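Local coordinates for phosphate-binding protein PstS (Borrelia burgdorferi, PDB 4N13) that binds inorganic phosphate with micromolar affinity as the solute-binding component of the PstSACB ABC transporter, which imports phosphate, at residues I97-I102 against N201-N206; I60-I65 against Y234-V239. All coordinates share one frame; numbering follows the deposited sequence.

Contact 1. Residues I97-I102 against N201-N206; sequences IKITNI and NILSVN
Asn101 and Ser204 pair across two short parallel strands, and their side chains lie on the same face of the sheet. The Asn101 side chain can be followed outward. Asn101 CB rests 3.3 Å from Ser204 OG. Beyond it Asn101 CG, anti to the backbone N (chi1 -179°), lies 3.4 Å from Ser204 OG. At the tip, Asn101 OD1 accepts a hydrogen bond from Ser204 OG at 2.8 Å. The hydroxyl approaches from the flank of the carbonyl, with a C=O...donor angle of 110°, slightly tilted from its plane. OD1 also accepts a bond from Ser207 N, so two donors hold the amide oxygen.

Backbone bonds alternate around this pair: Ser204 N gives to Thr100 O (3.0 Å), Ile102 N to Ser204 O (3.1 Å), and Asn206 N to Ile102 O (2.9 Å). Where the segments diverge, ahead of the paired residues, a water donates to Thr100 O and Ile202 O and accepts from Asn201 ND2. On the other face Ile102 CG2 meets Leu203 CD1 at 4.1 Å, while Leu107 and Ile110 of helix 104-111 cover Ile102.

Strand 201-205 also bonds to strand 80-93, through Leu203 and Phe91, so residues 101-102 add a short parallel strand on its other side. The chemistry implies a register set by directional polar bonds, Leu203 and Ile102 adding apolar cover, at the cost of a buried Ile99 O without a partner.

Contact 2. Residues I60-I65 against Y234-V239; sequences IYKIAI and YEDKSV
Lys62 sets CG anti to its own carbonyl carbon (chi1 -73°) and then runs extended, which carries its chain across to Asp236 and Val239 at the start of helix 237-246. Asp236 likewise has CG anti to its carbonyl carbon (chi1 -65°), and the two side chains cross at about a right angle. Lys62 NZ forms a salt bridge with Asp236 OD2 at 3.1 Å, meeting that oxygen nearly in line with its C-O bond. The ammonium also donates to Ile13 O, so strand 12-18 shares in fixing its position.

The aliphatic part of the lysine is used as well. Val239 CG2 packs against Lys62 CD at 3.8 Å and against Lys62 CB at 3.9 Å, the two chains crossing at a slant. The other branch, Val239 CG1, turns to Ile63, touching Ile63 CG1 at 3.9 Å and Ile63 CD1 at 4.0 Å as the side chains slide past each other in opposite directions. One valine thus bridges a partly exposed lysine and a buried isoleucine. A water donates to both Lys62 O and Glu235 OE1, joining the backbone to a carboxylate that has no direct bond across the contact.

Asp236 occupies the N-cap position, but its carboxylate makes no capping bond and faces the lysine. Ile63, which is buried, also packs on Ile243 of the same helix and on Ile228 of strand 223-230. Such packing of a helix on a central beta-sheet is characteristic of the alpha/beta lobes of periplasmic binding proteins.

In the fold
From the N terminus, the chain first enters contact 2 at residues 60-65, which lead into strand 63-66 beside strand 12-18. It passes through strand 80-93 before reaching 97-102, the first half of contact 1. The next 98 residues form a loop that contact 1 closes at 201-206. Only after strand 223-230 does the chain return, at 234-239, to close contact 2, so contact 1 is nested within the larger loop. The contacts lie on opposite sides of the chain's centre, their nearest atoms about 25 Å apart. Both reach one mixed sheet: contact 1 joins two of its strands, whereas contact 2 ties a late helix to an early strand.

Contact 1. Residues I97-I102 against N201-N206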
ATOM      1  N   ILE A  97     -21.152 -14.965  -5.160  0.50 22.54           N
ATOM      2  CA  ILE A  97     -20.031 -15.887  -5.303  0.50 22.38           C
ATOM      3  C   ILE A  97     -19.695 -16.378  -3.896  0.50 24.32           C
ATOM      4  O   ILE A  97     -19.447 -15.581  -2.986  0.50 26.04           O
ATOM      5  CB  ILE A  97     -18.769 -15.284  -6.016  0.50 22.16           C
ATOM      6  CG1 ILE A  97     -17.672 -14.917  -5.009  0.50 19.46           C
ATOM      7  CG2 ILE A  97     -19.138 -14.110  -6.916  0.50 21.86           C
ATOM      8  CD1 ILE A  97     -16.377 -14.463  -5.662  0.50 19.40           C
ATOM      9  N   LYS A  98     -19.713 -17.691  -3.718  0.50 23.88           N
ATOM     10  CA  LYS A  98     -19.579 -18.272  -2.390  0.50 27.30           C
ATOM     11  C   LYS A  98     -18.126 -18.439  -1.971  0.50 26.42           C
ATOM     12  O   LYS A  98     -17.843 -18.780  -0.820  0.50 27.82           O
ATOM     13  CB  LYS A  98     -20.301 -19.616  -2.323  0.50 30.81           C
ATOM     14  CG  LYS A  98     -20.083 -20.505  -3.537  0.50 32.84           C
ATOM     15  CD  LYS A  98     -20.607 -21.916  -3.294  0.50 34.23           C
ATOM     16  CE  LYS A  98     -22.065 -21.908  -2.853  0.50 35.35           C
ATOM     17  NZ  LYS A  98     -22.572 -23.277  -2.559  0.50 36.04           N
ATOM     18  N   ILE A  99     -17.200 -18.184  -2.889  1.00 25.26           N
ATOM     19  CA  ILE A  99     -15.779 -18.322  -2.560  1.00 22.44           C
ATOM     20  C   ILE A  99     -15.427 -17.263  -1.513  1.00 19.65           C
ATOM     21  O   ILE A  99     -15.864 -16.112  -1.595  1.00 21.01           O
ATOM     22  CB  ILE A  99     -14.867 -18.175  -3.796  1.00 25.75           C
ATOM     23  CG1 ILE A  99     -14.839 -16.728  -4.273  1.00 30.69           C
ATOM     24  CG2 ILE A  99     -15.273 -19.125  -4.920  1.00 27.79           C
ATOM     25  CD1 ILE A  99     -13.564 -16.026  -3.911  1.00 32.14           C
ATOM     26  N   THR A 100     -14.663 -17.673  -0.513  1.00 14.48           N
ATOM     27  CA  THR A 100     -14.290 -16.794   0.589  1.00 12.33           C
ATOM     28  C   THR A 100     -12.791 -16.519   0.671  1.00  9.60           C
ATOM     29  O   THR A 100     -12.378 -15.572   1.325  1.00  9.12           O
ATOM     30  CB  THR A 100     -14.741 -17.385   1.939  1.00 18.51           C
ATOM     31  OG1 THR A 100     -14.041 -18.602   2.196  1.00 22.57           O
ATOM     32  CG2 THR A 100     -16.223 -17.681   1.919  1.00 21.41           C
ATOM     33  N   ASN A 101     -12.009 -17.342  -0.014  1.00  8.70           N
ATOM     34  CA  ASN A 101     -10.563 -17.325   0.052  1.00  8.37           C
ATOM     35  C   ASN A 101      -9.943 -17.517  -1.316  1.00  8.84           C
ATOM     36  O   ASN A 101     -10.514 -18.203  -2.161  1.00 10.60           O
ATOM     37  CB  ASN A 101     -10.080 -18.472   0.940  1.00  9.02           C
ATOM     38  CG  ASN A 101      -8.566 -18.508   1.072  1.00  8.40           C
ATOM     39  OD1 ASN A 101      -7.951 -17.575   1.591  1.00  8.39           O
ATOM     40  ND2 ASN A 101      -7.945 -19.574   0.567  1.00 10.21           N
ATOM     41  N   ILE A 102      -8.765 -16.941  -1.520  1.00  8.26           N
ATOM     42  CA  ILE A 102      -8.049 -17.123  -2.764  1.00  9.01           C
ATOM     43  C   ILE A 102      -6.561 -17.036  -2.469  1.00  8.07           C
ATOM     44  O   ILE A 102      -6.134 -16.302  -1.582  1.00  8.64           O
ATOM     45  CB  ILE A 102      -8.488 -16.077  -3.820  1.00  9.89           C
ATOM     46  CG1 ILE A 102      -7.990 -16.475  -5.206  1.00 11.81           C
ATOM     47  CG2 ILE A 102      -8.065 -14.675  -3.418  1.00 10.24           C
ATOM     48  CD1 ILE A 102      -8.739 -15.846  -6.298  1.00 13.03           C
ATOM     49  N   ASN A 201     -18.531  -8.830   0.053  1.00  9.44           N
ATOM     50  CA  ASN A 201     -17.669  -9.767   0.765  1.00  9.69           C
ATOM     51  C   ASN A 201     -16.203  -9.453   0.551  1.00  7.87           C
ATOM     52  O   ASN A 201     -15.782  -9.318  -0.574  1.00 10.27           O
ATOM     53  CB  ASN A 201     -17.930 -11.203   0.307  1.00 12.34           C
ATOM     54  CG  ASN A 201     -17.403 -12.230   1.323  1.00 14.74           C
ATOM     55  OD1 ASN A 201     -17.867 -12.282   2.460  1.00 18.19           O
ATOM     56  ND2 ASN A 201     -16.378 -12.967   0.947  1.00 19.16           N
ATOM     57  N   ILE A 202     -15.436  -9.381   1.637  1.00  6.73           N
ATOM     58  CA  ILE A 202     -13.993  -9.206   1.570  1.00  6.41           C
ATOM     59  C   ILE A 202     -13.333 -10.577   1.595  1.00  6.49           C
ATOM     60  O   ILE A 202     -13.572 -11.375   2.501  1.00  7.77           O
ATOM     61  CB  ILE A 202     -13.484  -8.399   2.776  1.00  7.13           C
ATOM     62  CG1 ILE A 202     -14.120  -7.004   2.790  1.00  8.24           C
ATOM     63  CG2 ILE A 202     -11.957  -8.298   2.735  1.00  8.31           C
ATOM     64  CD1 ILE A 202     -13.998  -6.271   4.097  1.00 10.42           C
ATOM     65  N   LEU A 203     -12.484 -10.853   0.615  1.00  6.13           N
ATOM     66  CA  LEU A 203     -11.797 -12.127   0.532  1.00  6.06           C
ATOM     67  C   LEU A 203     -10.637 -12.215   1.508  1.00  5.97           C
ATOM     68  O   LEU A 203      -9.900 -11.248   1.719  1.00  7.22           O
ATOM     69  CB  LEU A 203     -11.235 -12.342  -0.875  1.00  6.69           C
ATOM     70  CG  LEU A 203     -12.246 -12.525  -1.988  1.00  8.09           C
ATOM     71  CD1 LEU A 203     -11.552 -12.604  -3.330  1.00  9.91           C
ATOM     72  CD2 LEU A 203     -13.150 -13.733  -1.759  1.00 12.18           C
ATOM     73  N   SER A 204     -10.423 -13.399   2.059  1.00  6.18           N
ATOM     74  CA  SER A 204      -9.109 -13.705   2.622  1.00  6.59           C
ATOM     75  C   SER A 204      -8.157 -14.058   1.489  1.00  6.34           C
ATOM     76  O   SER A 204      -8.576 -14.554   0.423  1.00  6.64           O
ATOM     77  CB  SER A 204      -9.188 -14.838   3.660  1.00  7.66           C
ATOM     78  OG  SER A 204      -9.669 -16.053   3.119  1.00  8.23           O
ATOM     79  N   VAL A 205      -6.880 -13.761   1.706  1.00  5.84           N
ATOM     80  CA  VAL A 205      -5.829 -14.030   0.730  1.00  5.76           C
ATOM     81  C   VAL A 205      -4.814 -14.939   1.411  1.00  6.17           C
ATOM     82  O   VAL A 205      -4.313 -14.631   2.498  1.00  6.72           O
ATOM     83  CB  VAL A 205      -5.163 -12.720   0.253  1.00  7.98           C
ATOM     84  CG1 VAL A 205      -4.032 -13.007  -0.729  1.00  9.23           C
ATOM     85  CG2 VAL A 205      -6.191 -11.821  -0.399  1.00  8.99           C
ATOM     86  N   ASN A 206      -4.553 -16.094   0.817  1.00  6.60           N
ATOM     87  CA  ASN A 206      -3.682 -17.106   1.440  1.00  6.74           C
ATOM     88  C   ASN A 206      -4.216 -17.416   2.845  1.00  6.95           C
ATOM     89  O   ASN A 206      -3.445 -17.496   3.805  1.00  7.60           O
ATOM     90  CB  ASN A 206      -2.218 -16.662   1.545  1.00  6.80           C
ATOM     91  CG  ASN A 206      -1.631 -16.221   0.244  1.00  8.11           C
ATOM     92  OD1 ASN A 206      -2.027 -16.657  -0.829  1.00  8.71           O
ATOM     93  ND2 ASN A 206      -0.598 -15.405   0.343  1.00 12.43           N
TER
HETATM   94  O   HOH W   1     -14.112 -14.072   2.714  1.00 12.80           O

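Contact 2. Residues I60-I65 against Y234-V239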
ATOM      1  N   ILE A  60      21.366  15.200  -0.297  1.00  7.54           N
ATOM      2  CA  ILE A  60      20.321  16.209  -0.358  1.00  8.29           C
ATOM      3  C   ILE A  60      19.301  16.034   0.774  1.00  7.96           C
ATOM      4  O   ILE A  60      18.794  17.017   1.304  1.00 10.34           O
ATOM      5  CB  ILE A  60      19.634  16.157  -1.740  1.00 10.64           C
ATOM      6  CG1 ILE A  60      20.684  16.341  -2.844  1.00 12.26           C
ATOM      7  CG2 ILE A  60      18.523  17.200  -1.858  1.00 11.06           C
ATOM      8  CD1 ILE A  60      21.528  17.558  -2.678  1.00 14.68           C
ATOM      9  N   TYR A  61      19.020  14.782   1.131  1.00  7.15           N
ATOM     10  CA  TYR A  61      18.134  14.457   2.244  1.00  5.68           C
ATOM     11  C   TYR A  61      18.920  13.658   3.281  1.00  7.07           C
ATOM     12  O   TYR A  61      19.840  12.909   2.918  1.00  8.26           O
ATOM     13  CB  TYR A  61      16.960  13.604   1.755  1.00  5.86           C
ATOM     14  CG  TYR A  61      16.157  14.270   0.662  1.00  7.45           C
ATOM     15  CD1 TYR A  61      15.667  15.554   0.824  1.00  9.19           C
ATOM     16  CD2 TYR A  61      15.917  13.631  -0.537  1.00  8.04           C
ATOM     17  CE1 TYR A  61      14.940  16.174  -0.162  1.00 10.26           C
ATOM     18  CE2 TYR A  61      15.183  14.255  -1.552  1.00  8.79           C
ATOM     19  CZ  TYR A  61      14.714  15.542  -1.350  1.00 10.50           C
ATOM     20  OH  TYR A  61      13.990  16.196  -2.324  1.00 14.41           O
ATOM     21  N   LYS A  62      18.540  13.785   4.556  1.00  6.28           N
ATOM     22  CA  LYS A  62      19.046  12.917   5.619  1.00  6.77           C
ATOM     23  C   LYS A  62      18.149  11.703   5.871  1.00  6.89           C
ATOM     24  O   LYS A  62      18.573  10.733   6.493  1.00  6.78           O
ATOM     25  CB  LYS A  62      19.206  13.705   6.913  1.00  7.49           C
ATOM     26  CG  LYS A  62      20.372  14.661   6.893  1.00 11.32           C
ATOM     27  CD  LYS A  62      20.523  15.348   8.240  1.00 13.58           C
ATOM     28  CE  LYS A  62      21.575  16.438   8.209  1.00 17.34           C
ATOM     29  NZ  LYS A  62      21.524  17.243   9.449  1.00 17.84           N
ATOM     30  N   ILE A  63      16.900  11.769   5.410  1.00  5.61           N
ATOM     31  CA  ILE A  63      15.957  10.666   5.537  1.00  6.17           C
ATOM     32  C   ILE A  63      15.204  10.602   4.221  1.00  5.17           C
ATOM     33  O   ILE A  63      14.816  11.643   3.688  1.00  6.52           O
ATOM     34  CB  ILE A  63      14.920  10.890   6.675  1.00  5.84           C
ATOM     35  CG1 ILE A  63      15.617  11.109   8.026  1.00  7.94           C
ATOM     36  CG2 ILE A  63      13.917   9.750   6.730  1.00  7.80           C
ATOM     37  CD1 ILE A  63      14.679  11.552   9.137  1.00  7.42           C
ATOM     38  N   ALA A  64      14.944   9.394   3.727  1.00  5.16           N
ATOM     39  CA  ALA A  64      14.019   9.186   2.613  1.00  6.01           C
ATOM     40  C   ALA A  64      12.838   8.365   3.099  1.00  6.22           C
ATOM     41  O   ALA A  64      12.992   7.478   3.935  1.00  7.22           O
ATOM     42  CB  ALA A  64      14.700   8.470   1.460  1.00  6.56           C
ATOM     43  N   ILE A  65      11.663   8.668   2.566  1.00  6.24           N
ATOM     44  CA  ILE A  65      10.466   7.897   2.866  1.00  6.82           C
ATOM     45  C   ILE A  65      10.057   7.160   1.596  1.00  6.27           C
ATOM     46  O   ILE A  65       9.838   7.794   0.563  1.00  7.87           O
ATOM     47  CB  ILE A  65       9.306   8.780   3.327  1.00  8.16           C
ATOM     48  CG1 ILE A  65       9.733   9.648   4.503  1.00  8.31           C
ATOM     49  CG2 ILE A  65       8.118   7.903   3.663  1.00 11.11           C
ATOM     50  CD1 ILE A  65      10.086   8.858   5.756  1.00  7.19           C
ATOM     51  N   TYR A 234      25.649   5.504  12.005  1.00 27.13           N
ATOM     52  CA  TYR A 234      25.258   6.391  13.092  1.00 25.35           C
ATOM     53  C   TYR A 234      24.659   7.685  12.567  1.00 25.38           C
ATOM     54  O   TYR A 234      25.290   8.437  11.825  1.00 28.91           O
ATOM     55  CB  TYR A 234      26.453   6.697  13.986  1.00 25.54           C
ATOM     56  CG  TYR A 234      26.988   5.466  14.654  1.00 26.41           C
ATOM     57  CD1 TYR A 234      28.054   4.770  14.112  1.00 26.72           C
ATOM     58  CD2 TYR A 234      26.405   4.975  15.814  1.00 28.23           C
ATOM     59  CE1 TYR A 234      28.538   3.631  14.711  1.00 28.01           C
ATOM     60  CE2 TYR A 234      26.885   3.835  16.424  1.00 28.94           C
ATOM     61  CZ  TYR A 234      27.949   3.168  15.866  1.00 28.97           C
ATOM     62  OH  TYR A 234      28.436   2.032  16.469  1.00 30.61           O
ATOM     63  N   GLU A 235      23.419   7.936  12.950  1.00 22.04           N
ATOM     64  CA  GLU A 235      22.723   9.125  12.501  1.00 19.57           C
ATOM     65  C   GLU A 235      22.973  10.303  13.433  1.00 17.56           C
ATOM     66  O   GLU A 235      23.282  10.137  14.615  1.00 18.17           O
ATOM     67  CB  GLU A 235      21.215   8.859  12.398  1.00 20.75           C
ATOM     68  CG  GLU A 235      20.841   7.674  11.504  1.00 22.24           C
ATOM     69  CD  GLU A 235      21.337   7.803  10.068  1.00 22.91           C
ATOM     70  OE1 GLU A 235      21.302   8.912   9.510  1.00 24.27           O
ATOM     71  OE2 GLU A 235      21.767   6.782   9.499  1.00 23.59           O
ATOM     72  N   ASP A 236      22.840  11.497  12.879  1.00 16.47           N
ATOM     73  CA  ASP A 236      22.754  12.696  13.680  1.00 14.85           C
ATOM     74  C   ASP A 236      21.653  12.498  14.724  1.00 12.49           C
ATOM     75  O   ASP A 236      20.620  11.875  14.453  1.00 11.21           O
ATOM     76  CB  ASP A 236      22.370  13.892  12.798  1.00 17.98           C
ATOM     77  CG  ASP A 236      23.417  14.244  11.781  1.00 22.70           C
ATOM     78  OD1 ASP A 236      24.588  13.837  11.949  1.00 24.82           O
ATOM     79  OD2 ASP A 236      23.055  14.958  10.821  1.00 24.15           O
ATOM     80  N   LYS A 237      21.857  13.048  15.910  1.00 12.18           N
ATOM     81  CA  LYS A 237      20.843  12.993  16.946  1.00 12.43           C
ATOM     82  C   LYS A 237      19.511  13.569  16.453  1.00  9.76           C
ATOM     83  O   LYS A 237      18.454  13.053  16.804  1.00  8.74           O
ATOM     84  CB  LYS A 237      21.311  13.751  18.195  1.00 15.73           C
ATOM     85  CG  LYS A 237      20.322  13.670  19.326  1.00 19.18           C
ATOM     86  CD  LYS A 237      20.841  14.266  20.610  1.00 23.87           C
ATOM     87  CE  LYS A 237      19.816  14.081  21.716  1.00 27.45           C
ATOM     88  NZ  LYS A 237      20.312  14.516  23.043  1.00 29.59           N
ATOM     89  N   SER A 238      19.563  14.631  15.653  1.00  8.96           N
ATOM     90  CA  SER A 238      18.352  15.280  15.190  1.00  9.19           C
ATOM     91  C   SER A 238      17.514  14.326  14.346  1.00  8.47           C
ATOM     92  O   SER A 238      16.285  14.356  14.396  1.00  8.40           O
ATOM     93  CB  SER A 238      18.719  16.514  14.376  1.00 11.98           C
ATOM     94  OG  SER A 238      19.548  16.163  13.269  1.00 16.03           O
ATOM     95  N   VAL A 239      18.186  13.474  13.588  1.00  7.99           N
ATOM     96  CA  VAL A 239      17.536  12.472  12.749  1.00  8.04           C
ATOM     97  C   VAL A 239      16.946  11.360  13.635  1.00  8.02           C
ATOM     98  O   VAL A 239      15.772  10.980  13.492  1.00  8.04           O
ATOM     99  CB  VAL A 239      18.557  11.903  11.746  1.00  8.42           C
ATOM    100  CG1 VAL A 239      18.055  10.625  11.090  1.00  9.04           C
ATOM    101  CG2 VAL A 239      18.912  12.961  10.737  1.00  9.64           C
TER
HETATM  102  O   HOH W   2      20.875   9.249   6.765  1.00 12.60           O